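Local coordinates for uncharacterized conserved protein (Ruegeria pomeroyi DSS-3, PDB 3IUS) that is of unknown function but belongs to the NAD-dependent epimerase/dehydratase family and so probably binds a dinucleotide cofactor in a Rossmann-type domain, at residues R171-P176 with D237-T242; Q178-I183 with S247-N252; Q216-Y221 with P271-G276. All blocks are in the same frame, centred on the assembly; numbering follows the deposited sequence. Where two conformers were deposited one is given.

How the contacts relate
The three contacts lie in the part of the chain that follows the broken strand 146-155, and their segments alternate, so the three loops they close overlap along the sequence. Contact 2 is the middle one, its centre about 13 Å from that of contact 1 and about 14 Å from that of contact 3, while the centres of contacts 1 and 3 are about 19 Å apart. Lys175 NZ of contact 1 probably donates a hydrogen bond to Tyr249 O of contact 2, at 2.8 Å. Arg182 leads from contact 2 to Val218 and Tyr273 of contact 3, and Arg172 and Ile174 of contact 1 rest on Gln216. None of the three holds a bound ligand.

Contact 1 of 3, residues R171-P176 with D237-T242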
# COMPACT_ATOMS: atom_id res chain seq x y z
N ARG A 171 10.78 21.65 2.66
CA ARG A 171 9.91 22.59 3.35
C ARG A 171 8.74 21.85 3.99
O ARG A 171 8.32 20.80 3.50
CB ARG A 171 9.40 23.65 2.37
CG ARG A 171 8.93 23.08 1.04
CD ARG A 171 9.39 23.93 -0.13
NE ARG A 171 8.58 25.13 -0.34
CZ ARG A 171 7.45 25.16 -1.04
NH1 ARG A 171 6.98 24.05 -1.59
NH2 ARG A 171 6.78 26.30 -1.18
N ARG A 172 8.25 22.38 5.09
CA ARG A 172 7.10 21.79 5.76
C ARG A 172 5.84 22.56 5.37
O ARG A 172 5.69 23.74 5.68
CB ARG A 172 7.29 21.79 7.28
CG ARG A 172 8.38 20.83 7.76
CD ARG A 172 8.59 20.89 9.27
NE ARG A 172 9.02 22.22 9.69
CZ ARG A 172 8.37 22.97 10.57
NH1 ARG A 172 7.26 22.51 11.14
NH2 ARG A 172 8.83 24.17 10.90
N ILE A 173 4.94 21.89 4.65
CA ILE A 173 3.69 22.50 4.22
C ILE A 173 2.65 22.41 5.34
O ILE A 173 2.31 21.31 5.79
CB ILE A 173 3.11 21.82 2.97
CG1 ILE A 173 4.17 21.73 1.86
CG2 ILE A 173 1.86 22.54 2.49
CD1 ILE A 173 4.70 23.07 1.41
N ILE A 174 2.14 23.56 5.76
CA ILE A 174 1.18 23.61 6.87
C ILE A 174 -0.26 23.83 6.41
O ILE A 174 -0.64 24.93 6.04
CB ILE A 174 1.57 24.71 7.88
CG1 ILE A 174 3.05 24.60 8.24
CG2 ILE A 174 0.70 24.62 9.13
CD1 ILE A 174 3.40 23.30 8.91
N LYS A 175 -1.08 22.78 6.44
CA LYS A 175 -2.51 22.91 6.19
C LYS A 175 -3.21 22.67 7.52
O LYS A 175 -3.05 21.60 8.12
CB LYS A 175 -2.98 21.87 5.18
CG LYS A 175 -4.49 21.84 4.97
CD LYS A 175 -4.93 22.84 3.92
CE LYS A 175 -6.44 22.87 3.77
NZ LYS A 175 -7.01 21.56 3.37
N PRO A 176 -3.98 23.66 8.00
CA PRO A 176 -4.59 23.57 9.32
C PRO A 176 -5.44 22.32 9.45
O PRO A 176 -6.26 22.05 8.58
CB PRO A 176 -5.49 24.82 9.38
CG PRO A 176 -4.91 25.75 8.39
CD PRO A 176 -4.39 24.89 7.28
N ASP A 237 -1.73 27.59 1.69
CA ASP A 237 -2.28 28.52 0.71
C ASP A 237 -1.24 29.52 0.19
O ASP A 237 -1.58 30.47 -0.52
CB ASP A 237 -3.50 29.25 1.28
CG ASP A 237 -3.12 30.40 2.20
OD1 ASP A 237 -2.29 30.20 3.12
OD2 ASP A 237 -3.66 31.51 2.01
N LYS A 238 0.03 29.29 0.52
CA LYS A 238 1.11 30.15 0.05
C LYS A 238 2.25 29.35 -0.57
O LYS A 238 3.27 29.92 -0.97
CB LYS A 238 1.66 31.02 1.19
CG LYS A 238 1.02 32.39 1.32
CD LYS A 238 -0.04 32.41 2.42
CE LYS A 238 -0.58 33.83 2.62
NZ LYS A 238 -1.49 33.93 3.79
N ALA A 239 2.09 28.04 -0.65
CA ALA A 239 3.19 27.15 -1.04
C ALA A 239 3.39 27.02 -2.55
O ALA A 239 4.34 26.36 -3.00
CB ALA A 239 2.99 25.77 -0.41
N ASP A 240 2.52 27.65 -3.33
CA ASP A 240 2.50 27.47 -4.79
C ASP A 240 2.80 26.03 -5.17
O ASP A 240 3.90 25.70 -5.61
CB ASP A 240 3.49 28.41 -5.48
CG ASP A 240 3.28 28.46 -6.98
OD1 ASP A 240 4.28 28.44 -7.73
OD2 ASP A 240 2.11 28.51 -7.41
N LEU A 241 1.81 25.16 -4.99
CA LEU A 241 1.97 23.76 -5.31
C LEU A 241 1.36 23.46 -6.67
O LEU A 241 0.44 24.14 -7.11
CB LEU A 241 1.28 22.90 -4.25
CG LEU A 241 1.81 23.01 -2.81
CD1 LEU A 241 1.01 22.11 -1.88
CD2 LEU A 241 3.29 22.66 -2.76
N THR A 242 1.90 22.44 -7.33
CA THR A 242 1.30 21.94 -8.55
C THR A 242 -0.05 21.33 -8.17
O THR A 242 -0.27 21.01 -7.01
CB THR A 242 2.17 20.85 -9.20
OG1 THR A 242 2.18 19.69 -8.37
CG2 THR A 242 3.60 21.35 -9.38
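Arg171 reaches the loop 237-242 by a strongly bent route. Its CG occupies the crowded position between the backbone N and the carbonyl carbon (chi1 46°), and further bends at chi2 and chi3 swing the guanidinium round to Ala239. There NH2 donates to Ala239 O at 3.0 Å, in a nearly straight bond (173° at the hydrogen). The acceptor lies in the guanidinium plane, whereas the donor stands somewhat above the plane of the carbonyl. The other amino group, Arg171 NH1, passes 4.1 Å from Leu241 CD2 as the two side chains run by each other in opposite directions.

Next to this polar link is a small apolar patch. Ile173 has CG1 anti to its carbonyl carbon and turns CD1 onto the methyl group of Ala239, with CD1 and CB 3.7 Å apart. The same CD1 lies over one face of the Arg171 guanidinium, toward its rim. Leu241, with CG anti to its own carbonyl carbon, brings CD2 to the looser margin of the patch, 4.4 Å from Ile173 CD1.

Strand 172-174 pairs in parallel with strand 233-235, and the loop that leaves the latter folds back over Ile173. Val234 lies against both Ile173 and Ala239, while Arg172 leans on Ile219 of helix 215-226, and Thr242 N-caps helix 243-247 through a weak bond to Ala245 N.

Contact 2 of 3, residues Q178-I183 with S247-N252; sequences QVFSRI and SFYSEN
Two amide side chains, Gln178 and Asn252, reach across in opposite directions, each to the backbone of the other's segment. Gln178 NE2 donates to Glu251 O at 3.1 Å, almost straight and in the plane of its own amide. Asn252 OD1 receives Val179 N at 3.0 Å, again nearly straight, the donor above the carbonyl plane. The Gln178 chain bends at chi2 (77°), which lets NE2 also donate to Val179 O; a water donates to both Gln178 OE1 and Tyr249 O.

Phe180 directs its edge at the face of Tyr249 in a T-shaped pair, with ring planes 63° apart and Phe180 CZ over the centre of the tyrosine ring. Phe248 O sits at the edge of the Phe180 ring, 3.1 Å from Phe180 CE1, and Gln178 CG lies over one phenylalanine face, toward its rim.

Further out, Asp109 receives Asn252 N, and Pro215 of helix 215-226 packs on both rings. The contact ties the approach to strand 182-184 of the main parallel sheet to the loop between helix 243-247 and strand 254-255. An alanine in place of Gln178 would remove both NE2 bonds, one of the water's two acceptors and CG from the Phe180 face, and would probably leave the 247-252 loop less firmly held. Amides and water thus join the irregular run 178-180 to that loop, without strand pairing or any charged group in the bonds.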
# COMPACT_ATOMS: atom_id res chain seq x y z
N GLN A 178 -4.73 19.32 9.00
CA GLN A 178 -4.37 18.22 8.11
C GLN A 178 -3.58 17.10 8.79
O GLN A 178 -2.61 17.35 9.48
CB GLN A 178 -3.58 18.72 6.90
CG GLN A 178 -3.28 17.64 5.88
CD GLN A 178 -4.49 17.31 5.03
OE1 GLN A 178 -5.14 18.20 4.50
NE2 GLN A 178 -4.79 16.03 4.90
N VAL A 179 -4.02 15.87 8.60
CA VAL A 179 -3.22 14.73 9.01
C VAL A 179 -3.15 13.75 7.84
O VAL A 179 -4.04 13.74 6.98
CB VAL A 179 -3.82 14.03 10.24
CG1 VAL A 179 -3.85 14.98 11.43
CG2 VAL A 179 -5.22 13.52 9.92
N PHE A 180 -2.10 12.94 7.80
CA PHE A 180 -2.00 11.86 6.82
C PHE A 180 -1.87 10.50 7.49
O PHE A 180 -1.35 10.38 8.59
CB PHE A 180 -0.81 12.08 5.88
CG PHE A 180 -0.99 13.21 4.92
CD1 PHE A 180 -2.21 13.41 4.28
CD2 PHE A 180 0.06 14.06 4.62
CE1 PHE A 180 -2.38 14.45 3.38
CE2 PHE A 180 -0.10 15.10 3.73
CZ PHE A 180 -1.32 15.30 3.11
N SER A 181 -2.38 9.46 6.83
CA SER A 181 -2.21 8.13 7.37
C SER A 181 -0.94 7.49 6.82
O SER A 181 -0.62 7.65 5.63
CB SER A 181 -3.41 7.25 7.01
OG SER A 181 -4.61 7.92 7.31
N ARG A 182 -0.25 6.76 7.68
CA ARG A 182 0.97 6.05 7.30
C ARG A 182 0.93 4.58 7.71
O ARG A 182 0.26 4.22 8.67
CB ARG A 182 2.18 6.68 7.97
CG ARG A 182 2.14 8.18 8.11
CD ARG A 182 3.50 8.68 8.54
NE ARG A 182 4.54 8.23 7.62
CZ ARG A 182 5.82 8.07 7.93
NH1 ARG A 182 6.25 8.32 9.16
NH2 ARG A 182 6.67 7.65 7.02
N ILE A 183 1.69 3.76 6.99
CA ILE A 183 1.90 2.36 7.35
C ILE A 183 3.31 1.91 6.99
O ILE A 183 3.82 2.22 5.91
CB ILE A 183 0.86 1.45 6.66
CG1 ILE A 183 0.94 0.02 7.21
CG2 ILE A 183 1.03 1.48 5.14
CD1 ILE A 183 0.44 -0.13 8.62
N SER A 247 -3.57 18.38 -4.49
CA SER A 247 -4.66 17.41 -4.38
C SER A 247 -4.54 16.54 -3.13
O SER A 247 -5.53 15.98 -2.66
CB SER A 247 -4.72 16.52 -5.63
OG SER A 247 -5.92 15.77 -5.67
N PHE A 248 -3.33 16.43 -2.60
CA PHE A 248 -3.11 15.60 -1.41
C PHE A 248 -3.55 16.30 -0.14
O PHE A 248 -3.77 15.66 0.89
CB PHE A 248 -1.65 15.17 -1.31
CG PHE A 248 -1.22 14.23 -2.39
CD1 PHE A 248 -1.90 13.04 -2.60
CD2 PHE A 248 -0.13 14.53 -3.20
CE1 PHE A 248 -1.51 12.17 -3.60
CE2 PHE A 248 0.26 13.66 -4.20
CZ PHE A 248 -0.43 12.48 -4.40
N TYR A 249 -3.69 17.62 -0.21
CA TYR A 249 -4.12 18.41 0.93
C TYR A 249 -5.58 18.82 0.79
O TYR A 249 -6.04 19.73 1.48
CB TYR A 249 -3.24 19.66 1.07
CG TYR A 249 -1.84 19.37 1.57
CD1 TYR A 249 -1.53 19.43 2.92
CD2 TYR A 249 -0.82 19.05 0.68
CE1 TYR A 249 -0.25 19.16 3.38
CE2 TYR A 249 0.47 18.79 1.13
CZ TYR A 249 0.74 18.84 2.48
OH TYR A 249 2.02 18.58 2.93
N SER A 250 -6.31 18.14 -0.09
CA SER A 250 -7.70 18.48 -0.35
C SER A 250 -8.67 17.51 0.32
O SER A 250 -9.88 17.69 0.24
CB SER A 250 -7.98 18.52 -1.86
OG SER A 250 -7.90 17.21 -2.41
N GLU A 251 -8.12 16.49 0.97
CA GLU A 251 -8.94 15.51 1.67
C GLU A 251 -8.32 15.24 3.03
O GLU A 251 -7.12 15.03 3.14
CB GLU A 251 -9.01 14.20 0.89
CG GLU A 251 -9.74 14.28 -0.43
CD GLU A 251 -9.83 12.94 -1.13
OE1 GLU A 251 -8.91 12.11 -0.95
OE2 GLU A 251 -10.82 12.71 -1.85
N ASN A 252 -9.15 15.22 4.07
CA ASN A 252 -8.65 14.96 5.41
C ASN A 252 -9.55 13.96 6.13
O ASN A 252 -10.74 14.20 6.26
CB ASN A 252 -8.56 16.26 6.20
CG ASN A 252 -7.73 16.11 7.45
OD1 ASN A 252 -6.72 15.41 7.47
ND2 ASN A 252 -8.16 16.77 8.51
O HOH W 1 -7.37 19.15 4.32

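Contact 3 of 3, residues Q216-Y221 with P271-G276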
# COMPACT_ATOMS: atom_id res chain seq x y z
N GLN A 216 3.95 17.54 8.47
CA GLN A 216 5.04 18.41 8.92
C GLN A 216 5.71 17.87 10.18
O GLN A 216 6.86 18.22 10.48
CB GLN A 216 4.56 19.85 9.13
CG GLN A 216 3.54 20.05 10.25
CD GLN A 216 2.10 19.91 9.76
OE1 GLN A 216 1.84 19.20 8.80
NE2 GLN A 216 1.18 20.61 10.42
N ASP A 217 5.00 17.02 10.92
CA ASP A 217 5.53 16.46 12.16
C ASP A 217 6.50 15.32 11.86
O ASP A 217 7.44 15.08 12.61
CB ASP A 217 4.40 15.94 13.05
CG ASP A 217 3.64 17.06 13.75
OD1 ASP A 217 3.96 18.25 13.52
OD2 ASP A 217 2.73 16.75 14.53
N VAL A 218 6.26 14.60 10.77
CA VAL A 218 7.16 13.52 10.40
C VAL A 218 8.51 14.09 10.01
O VAL A 218 9.56 13.67 10.51
CB VAL A 218 6.58 12.67 9.27
CG1 VAL A 218 7.53 11.54 8.92
CG2 VAL A 218 5.23 12.11 9.70
N ILE A 219 8.46 15.05 9.10
CA ILE A 219 9.65 15.79 8.67
C ILE A 219 10.39 16.37 9.87
O ILE A 219 11.62 16.24 9.98
CB ILE A 219 9.24 16.92 7.71
CG1 ILE A 219 8.76 16.34 6.38
CG2 ILE A 219 10.39 17.91 7.51
CD1 ILE A 219 8.19 17.37 5.43
N ALA A 220 9.65 17.00 10.77
CA ALA A 220 10.27 17.57 11.96
C ALA A 220 10.97 16.51 12.81
O ALA A 220 12.08 16.72 13.29
CB ALA A 220 9.22 18.31 12.80
N TYR A 221 10.33 15.36 12.99
CA TYR A 221 10.90 14.33 13.86
C TYR A 221 12.15 13.71 13.25
O TYR A 221 13.10 13.38 13.97
CB TYR A 221 9.86 13.25 14.19
CG TYR A 221 10.29 12.37 15.34
CD1 TYR A 221 10.59 12.93 16.58
CD2 TYR A 221 10.40 10.99 15.20
CE1 TYR A 221 10.99 12.14 17.64
CE2 TYR A 221 10.80 10.20 16.26
CZ TYR A 221 11.09 10.78 17.48
OH TYR A 221 11.48 9.99 18.53
N PRO A 271 3.48 0.95 15.53
CA PRO A 271 2.16 1.57 15.76
C PRO A 271 2.10 3.05 15.39
O PRO A 271 1.02 3.57 15.15
CB PRO A 271 1.96 1.40 17.28
CG PRO A 271 3.34 1.17 17.81
CD PRO A 271 4.00 0.35 16.77
N ASN A 272 3.25 3.71 15.34
CA ASN A 272 3.29 5.12 15.01
C ASN A 272 4.61 5.52 14.35
O ASN A 272 5.58 4.76 14.37
CB ASN A 272 3.00 6.00 16.24
CG ASN A 272 4.09 5.92 17.30
OD1 ASN A 272 5.18 6.50 17.15
ND2 ASN A 272 3.79 5.24 18.41
N TYR A 273 4.63 6.72 13.78
CA TYR A 273 5.75 7.21 12.98
C TYR A 273 7.01 7.41 13.82
O TYR A 273 8.12 7.31 13.30
CB TYR A 273 5.40 8.51 12.25
CG TYR A 273 5.35 9.72 13.15
CD1 TYR A 273 6.40 10.63 13.21
CD2 TYR A 273 4.24 9.97 13.95
CE1 TYR A 273 6.35 11.73 14.04
CE2 TYR A 273 4.18 11.06 14.77
CZ TYR A 273 5.24 11.94 14.82
OH TYR A 273 5.16 13.02 15.65
N ARG A 274 6.84 7.71 15.10
CA ARG A 274 7.99 7.92 15.97
C ARG A 274 8.79 6.64 16.19
O ARG A 274 10.01 6.66 16.10
CB ARG A 274 7.61 8.58 17.30
CG ARG A 274 7.25 10.07 17.16
CD ARG A 274 6.86 10.70 18.50
NE ARG A 274 5.84 9.93 19.20
CZ ARG A 274 4.54 9.96 18.89
NH1 ARG A 274 4.12 10.73 17.90
NH2 ARG A 274 3.67 9.22 19.58
N VAL A 275 8.12 5.53 16.47
CA VAL A 275 8.85 4.28 16.67
C VAL A 275 9.36 3.73 15.33
O VAL A 275 10.44 3.15 15.27
CB VAL A 275 8.01 3.21 17.41
CG1 VAL A 275 7.92 3.56 18.90
CG2 VAL A 275 6.65 3.10 16.81
N GLY A 276 8.58 3.94 14.28
CA GLY A 276 9.00 3.56 12.94
C GLY A 276 10.25 4.32 12.50
O GLY A 276 11.20 3.74 11.98
O HOH W 2 2.80 14.19 15.91
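Tyr273 and Tyr221 form the dense part of this meeting between helix 215-226 and the first turn of helix 273-282. Tyr273 takes the crowded first torsion, CG between the backbone N and the carbonyl carbon (chi1 74°), and Tyr273 CE1, at the ring edge, lies 3.8 Å from Tyr221 CB. Val218 CG2 packs against the same ring, 4.0 Å from Tyr273 CD1. Tyr221, with CG anti to the backbone N, extends over Arg274, whose CG points at one face of the Tyr221 ring in a CH-pi contact, 3.8 Å from the centroid. Leu277 and Glu278, further along the second helix, extend the contact with Tyr221.

The polar margin is looser. Asp217 CB stays 4.0 Å from Tyr273 OH, and a water spans the gap, donating to Asp217 OD2 and hydrogen-bonded to the phenol. Arg274 NH1 adds a weak bond to that hydroxyl, while its stronger partner is Glu211, through a salt bridge.

With no direct hydrogen bond between them, packing and one bridging water join these two segments; the arginine would probably favour a slightly more acidic phenol, but Glu211 offsets its charge and Asp217, across the water, would work against it, so any shift is likely to be small.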